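Local coordinates for protein endonuclease V (Streptomyces avermitilis, PDB 3GOC) that probably repairs deaminated DNA by cutting the second phosphodiester bond 3' to a deoxyinosine, with magnesium as cofactor, and leaves the lesion on the nicked strand, at residues Gly44-Ala48 against Ala216-Arg221; Ala72-Ala76 against Ala99-Pro105. Residues are numbered along the deposited sequence.

Interaction 1 of 2, residues Gly44-Ala48 against Ala216-Arg221; sequences GVDVA and ADSLCR. With MG (magnesium ion), chain C; MG (magnesium ion), chain D.
Residues 44-48 form an extended piece of strand 41-49, and residues 216-221 are regular helix within 211-228. The helix segment lies across the strand with axes 7.0 Å apart at closest approach and a signed crossing angle of -38°, the N-to-C directions running roughly the same way. No hydrogen bond joins the two; together they bury 290 Å². Gly44 has no side chain, and its O lies 3.7 Å from Ala216 CB. The side chain of Val45 points away from the helix, to the other face of the sheet, where it meets Leu101. Asp46 points toward the helix and sits in register with Ala216, CA to CA 5.4 Å; its CB is 3.8 Å from Ala216 CB. Its t rotamer turns the carboxylate to the two magnesium positions. OD1 of Asp46 and OD1 of Asp217 each bind the chain C ion at 2.2 Å, so these two oxygens lie just 3.2 Å apart. Arg221 NE makes a salt bridge to Asp217 OD1 at 2.9 Å, one helical turn away. OD2 of Asp46 binds the chain D ion at 2.5 Å. This is the acidic metal centre of an RNase H-like fold, with Asp114 on the neighbouring strand 110-114 as a further metal ligand. Three waters also bind the chain C ion at 2.3 Å. One of them donates to Val47 O at 2.7 Å. Val47 C is 3.5 Å from Cys220 SG, which the p rotamer turns onto the strand. Ala48 points toward the helix, and its CB packs on Cys220 SG at 3.8 Å.

Interaction 2 of 2, residues Ala72-Ala76 against Ala99-Pro105; sequences AEATA and AALDALP
This is an apolar contact near the surface, between strand 70-79, outermost in the chain's sheet, and the C-terminal part of helix 94-102 with the residues that follow. It buries 322 Å² and has no hydrogen bond across it. The strand segment 72-76 is fully extended. Ala72, Ala74 and Ala76 point toward the helix segment, while Glu73 and Thr75 point away, to the face covered by helix 211-228. Thr75 and Ala100 are nearest in register, with CA atoms 4.8 Å apart. Ala76 CB meets Ala99 CB at 3.7 Å and Ala100 CB at 4.1 Å. In this RNase H-like domain the small alanine side chains are consistent with the close approach of the helix to this face of the outermost strand. Ala74 CB lies 3.5 Å from Ala100 O, 3.8 Å from Ala103 CB and 3.7 Å from Leu104 CD2. Ala103 N makes weak hydrogen bonds to Ala99 O (3.0 Å) and Ala100 O (3.2 Å), and Leu104 N hydrogen-bonds to Leu101 O at 3.1 Å. Leu104 takes a polyproline II-like backbone (phi/psi -70/150), and its mt rotamer puts Leu104 CD2 3.7 Å from Glu73 C. Pro105 CG ends the row, 3.9 Å from Ala72 CB.

Overall arrangement
Both interactions dock a helix on the same mixed sheet, but on its two faces. Interaction 1 is partly buried and sits on strand 41-49; interaction 2 is a surface contact on strand 70-79, with strand 55-64 between them. Their centres are 11 Å apart, and along the chain interaction 2 is nested within the loop closed by interaction 1. The two touch where helix leucines meet strand side chains: Leu219 CG packs on Thr75 CG2 at 3.5 Å, and Leu101 CD2 on Val45 CG1 at 4.0 Å. The chemistry differs. Interaction 1 joins carboxylates through magnesium, whereas interaction 2 is mainly alanine, leucine and proline contacts and binds no metal.

Interaction 1 of 2, residues Gly44-Ala48 against Ala216-Arg221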
loop_
_atom_site.group_PDB
_atom_site.type_symbol
_atom_site.label_atom_id
_atom_site.label_comp_id
_atom_site.label_asym_id
_atom_site.label_seq_id
_atom_site.Cartn_x
_atom_site.Cartn_y
_atom_site.Cartn_z
ATOM N N GLY A 44 8.281 8.662 9.584
ATOM C CA GLY A 44 8.210 7.841 10.769
ATOM C C GLY A 44 8.681 8.644 11.968
ATOM O O GLY A 44 9.567 9.485 11.848
ATOM N N VAL A 45 8.066 8.411 13.122
ATOM C CA VAL A 45 8.469 9.083 14.345
ATOM C C VAL A 45 8.605 8.015 15.411
ATOM O O VAL A 45 7.827 7.058 15.455
ATOM C CB VAL A 45 7.433 10.136 14.823
ATOM C CG1 VAL A 45 7.499 11.374 13.945
ATOM C CG2 VAL A 45 6.037 9.542 14.802
ATOM N N ASP A 46 9.617 8.169 16.251
ATOM C CA ASP A 46 9.846 7.226 17.339
ATOM C C ASP A 46 10.692 7.920 18.391
ATOM O O ASP A 46 11.315 8.943 18.119
ATOM C CB ASP A 46 10.576 5.984 16.833
ATOM C CG ASP A 46 10.600 4.883 17.852
ATOM O OD1 ASP A 46 11.550 4.071 17.813
ATOM O OD2 ASP A 46 9.665 4.811 18.695
ATOM N N VAL A 47 10.701 7.372 19.599
ATOM C CA VAL A 47 11.488 7.951 20.671
ATOM C C VAL A 47 12.273 6.896 21.430
ATOM O O VAL A 47 11.976 5.699 21.366
ATOM C CB VAL A 47 10.596 8.723 21.673
ATOM C CG1 VAL A 47 9.815 9.810 20.943
ATOM C CG2 VAL A 47 9.648 7.764 22.367
ATOM N N ALA A 48 13.299 7.361 22.129
ATOM C CA ALA A 48 14.145 6.504 22.944
ATOM C C ALA A 48 14.311 7.216 24.280
ATOM O O ALA A 48 14.670 8.391 24.322
ATOM C CB ALA A 48 15.509 6.309 22.273
ATOM N N ALA A 216 13.266 5.506 11.999
ATOM C CA ALA A 216 13.142 6.399 13.139
ATOM C C ALA A 216 13.686 5.760 14.409
ATOM O O ALA A 216 14.314 6.434 15.228
ATOM C CB ALA A 216 11.690 6.812 13.326
ATOM N N ASP A 217 13.453 4.462 14.575
ATOM C CA ASP A 217 13.950 3.768 15.756
ATOM C C ASP A 217 15.473 3.812 15.793
ATOM O O ASP A 217 16.076 4.139 16.820
ATOM C CB ASP A 217 13.485 2.308 15.765
ATOM C CG ASP A 217 14.120 1.508 16.885
ATOM O OD1 ASP A 217 13.751 1.727 18.055
ATOM O OD2 ASP A 217 15.006 0.672 16.600
ATOM N N SER A 218 16.097 3.486 14.665
ATOM C CA SER A 218 17.552 3.481 14.601
ATOM C C SER A 218 18.107 4.865 14.892
ATOM O O SER A 218 19.073 5.013 15.644
ATOM C CB SER A 218 18.025 3.022 13.219
ATOM O OG SER A 218 17.746 1.642 13.019
ATOM N N LEU A 219 17.481 5.886 14.314
ATOM C CA LEU A 219 17.962 7.249 14.505
ATOM C C LEU A 219 17.811 7.799 15.922
ATOM O O LEU A 219 18.744 8.414 16.445
ATOM C CB LEU A 219 17.299 8.194 13.494
ATOM C CG LEU A 219 17.725 9.666 13.577
ATOM C CD1 LEU A 219 19.242 9.809 13.434
ATOM C CD2 LEU A 219 17.018 10.447 12.481
ATOM N N CYS A 220 16.663 7.605 16.561
ATOM C CA CYS A 220 16.553 8.134 17.914
ATOM C C CYS A 220 17.491 7.418 18.880
ATOM O O CYS A 220 17.991 8.024 19.827
ATOM C CB CYS A 220 15.107 8.089 18.436
ATOM S SG CYS A 220 14.313 6.475 18.646
ATOM N N ARG A 221 17.726 6.132 18.652
ATOM C CA ARG A 221 18.630 5.390 19.522
ATOM C C ARG A 221 20.054 5.927 19.356
ATOM O O ARG A 221 20.785 6.076 20.340
ATOM C CB ARG A 221 18.578 3.896 19.193
ATOM C CG ARG A 221 17.300 3.204 19.666
ATOM C CD ARG A 221 17.196 1.793 19.100
ATOM N NE ARG A 221 16.099 1.024 19.679
ATOM C CZ ARG A 221 16.118 0.494 20.897
ATOM N NH1 ARG A 221 15.073 -0.194 21.340
ATOM N NH2 ARG A 221 17.185 0.640 21.672
HETATM MG MG MG C . 11.932 2.358 19.139
HETATM MG MG MG D . 9.735 2.741 20.057
HETATM O O HOH W 1 13.378 3.510 20.513
HETATM O O HOH W 2 12.241 0.503 20.501
HETATM O O HOH W 3 10.706 1.102 17.583
HETATM O O HOH W 4 7.318 3.582 20.214
HETATM O O HOH W 5 8.155 1.021 20.915
#

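Interaction 2 of 2, residues Ala72-Ala76 against Ala99-Pro105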
loop_
_atom_site.group_PDB
_atom_site.type_symbol
_atom_site.label_atom_id
_atom_site.label_comp_id
_atom_site.label_asym_id
_atom_site.label_seq_id
_atom_site.Cartn_x
_atom_site.Cartn_y
_atom_site.Cartn_z
ATOM N N ALA A 72 14.849 13.210 4.287
ATOM C CA ALA A 72 15.140 14.153 5.365
ATOM C C ALA A 72 15.010 13.477 6.720
ATOM O O ALA A 72 14.295 12.490 6.860
ATOM C CB ALA A 72 14.187 15.337 5.287
ATOM N N GLU A 73 15.710 14.007 7.716
ATOM C CA GLU A 73 15.635 13.455 9.064
ATOM C C GLU A 73 16.019 14.512 10.083
ATOM O O GLU A 73 16.725 15.466 9.762
ATOM C CB GLU A 73 16.554 12.239 9.202
ATOM C CG GLU A 73 18.017 12.526 8.950
ATOM C CD GLU A 73 18.879 11.279 9.042
ATOM O OE1 GLU A 73 18.544 10.274 8.380
ATOM O OE2 GLU A 73 19.889 11.305 9.777
ATOM N N ALA A 74 15.537 14.348 11.310
ATOM C CA ALA A 74 15.837 15.294 12.376
ATOM C C ALA A 74 15.589 14.637 13.722
ATOM O O ALA A 74 14.788 13.713 13.827
ATOM C CB ALA A 74 14.963 16.537 12.236
ATOM N N THR A 75 16.294 15.101 14.746
ATOM C CA THR A 75 16.107 14.573 16.089
ATOM C C THR A 75 16.036 15.738 17.063
ATOM O O THR A 75 16.395 16.871 16.732
ATOM C CB THR A 75 17.268 13.642 16.524
ATOM O OG1 THR A 75 18.505 14.364 16.485
ATOM C CG2 THR A 75 17.351 12.428 15.622
ATOM N N ALA A 76 15.556 15.451 18.265
ATOM C CA ALA A 76 15.453 16.459 19.308
ATOM C C ALA A 76 15.631 15.765 20.649
ATOM O O ALA A 76 15.258 14.603 20.809
ATOM C CB ALA A 76 14.095 17.144 19.251
ATOM N N ALA A 99 9.146 18.865 18.489
ATOM C CA ALA A 99 10.409 19.547 18.215
ATOM C C ALA A 99 11.180 18.880 17.077
ATOM O O ALA A 99 11.784 19.555 16.235
ATOM C CB ALA A 99 11.264 19.590 19.479
ATOM N N ALA A 100 11.177 17.552 17.049
ATOM C CA ALA A 100 11.879 16.843 15.985
ATOM C C ALA A 100 11.202 17.136 14.652
ATOM O O ALA A 100 11.874 17.362 13.644
ATOM C CB ALA A 100 11.892 15.334 16.260
ATOM N N LEU A 101 9.870 17.129 14.635
ATOM C CA LEU A 101 9.150 17.415 13.392
ATOM C C LEU A 101 9.428 18.842 12.942
ATOM O O LEU A 101 9.643 19.100 11.755
ATOM C CB LEU A 101 7.642 17.217 13.590
ATOM C CG LEU A 101 7.178 15.767 13.764
ATOM C CD1 LEU A 101 5.771 15.765 14.327
ATOM C CD2 LEU A 101 7.228 15.026 12.430
ATOM N N ASP A 102 9.431 19.771 13.892
ATOM C CA ASP A 102 9.684 21.176 13.564
ATOM C C ASP A 102 11.086 21.394 13.010
ATOM O O ASP A 102 11.326 22.350 12.270
ATOM C CB ASP A 102 9.486 22.067 14.794
ATOM C CG ASP A 102 8.025 22.221 15.175
ATOM O OD1 ASP A 102 7.154 22.003 14.307
ATOM O OD2 ASP A 102 7.748 22.582 16.340
ATOM N N ALA A 103 12.011 20.507 13.368
ATOM C CA ALA A 103 13.390 20.618 12.909
ATOM C C ALA A 103 13.588 20.119 11.481
ATOM O O ALA A 103 14.650 20.318 10.893
ATOM C CB ALA A 103 14.315 19.866 13.855
ATOM N N LEU A 104 12.570 19.469 10.926
ATOM C CA LEU A 104 12.658 18.965 9.559
ATOM C C LEU A 104 12.651 20.114 8.565
ATOM O O LEU A 104 12.065 21.162 8.815
ATOM C CB LEU A 104 11.482 18.044 9.246
ATOM C CG LEU A 104 11.439 16.687 9.950
ATOM C CD1 LEU A 104 10.087 16.039 9.700
ATOM C CD2 LEU A 104 12.572 15.799 9.447
ATOM N N PRO A 105 13.306 19.925 7.417
ATOM C CA PRO A 105 13.372 20.956 6.380
ATOM C C PRO A 105 12.180 20.901 5.429
ATOM O O PRO A 105 12.068 21.714 4.514
ATOM C CB PRO A 105 14.682 20.637 5.674
ATOM C CG PRO A 105 14.697 19.146 5.709
ATOM C CD PRO A 105 14.251 18.831 7.130
#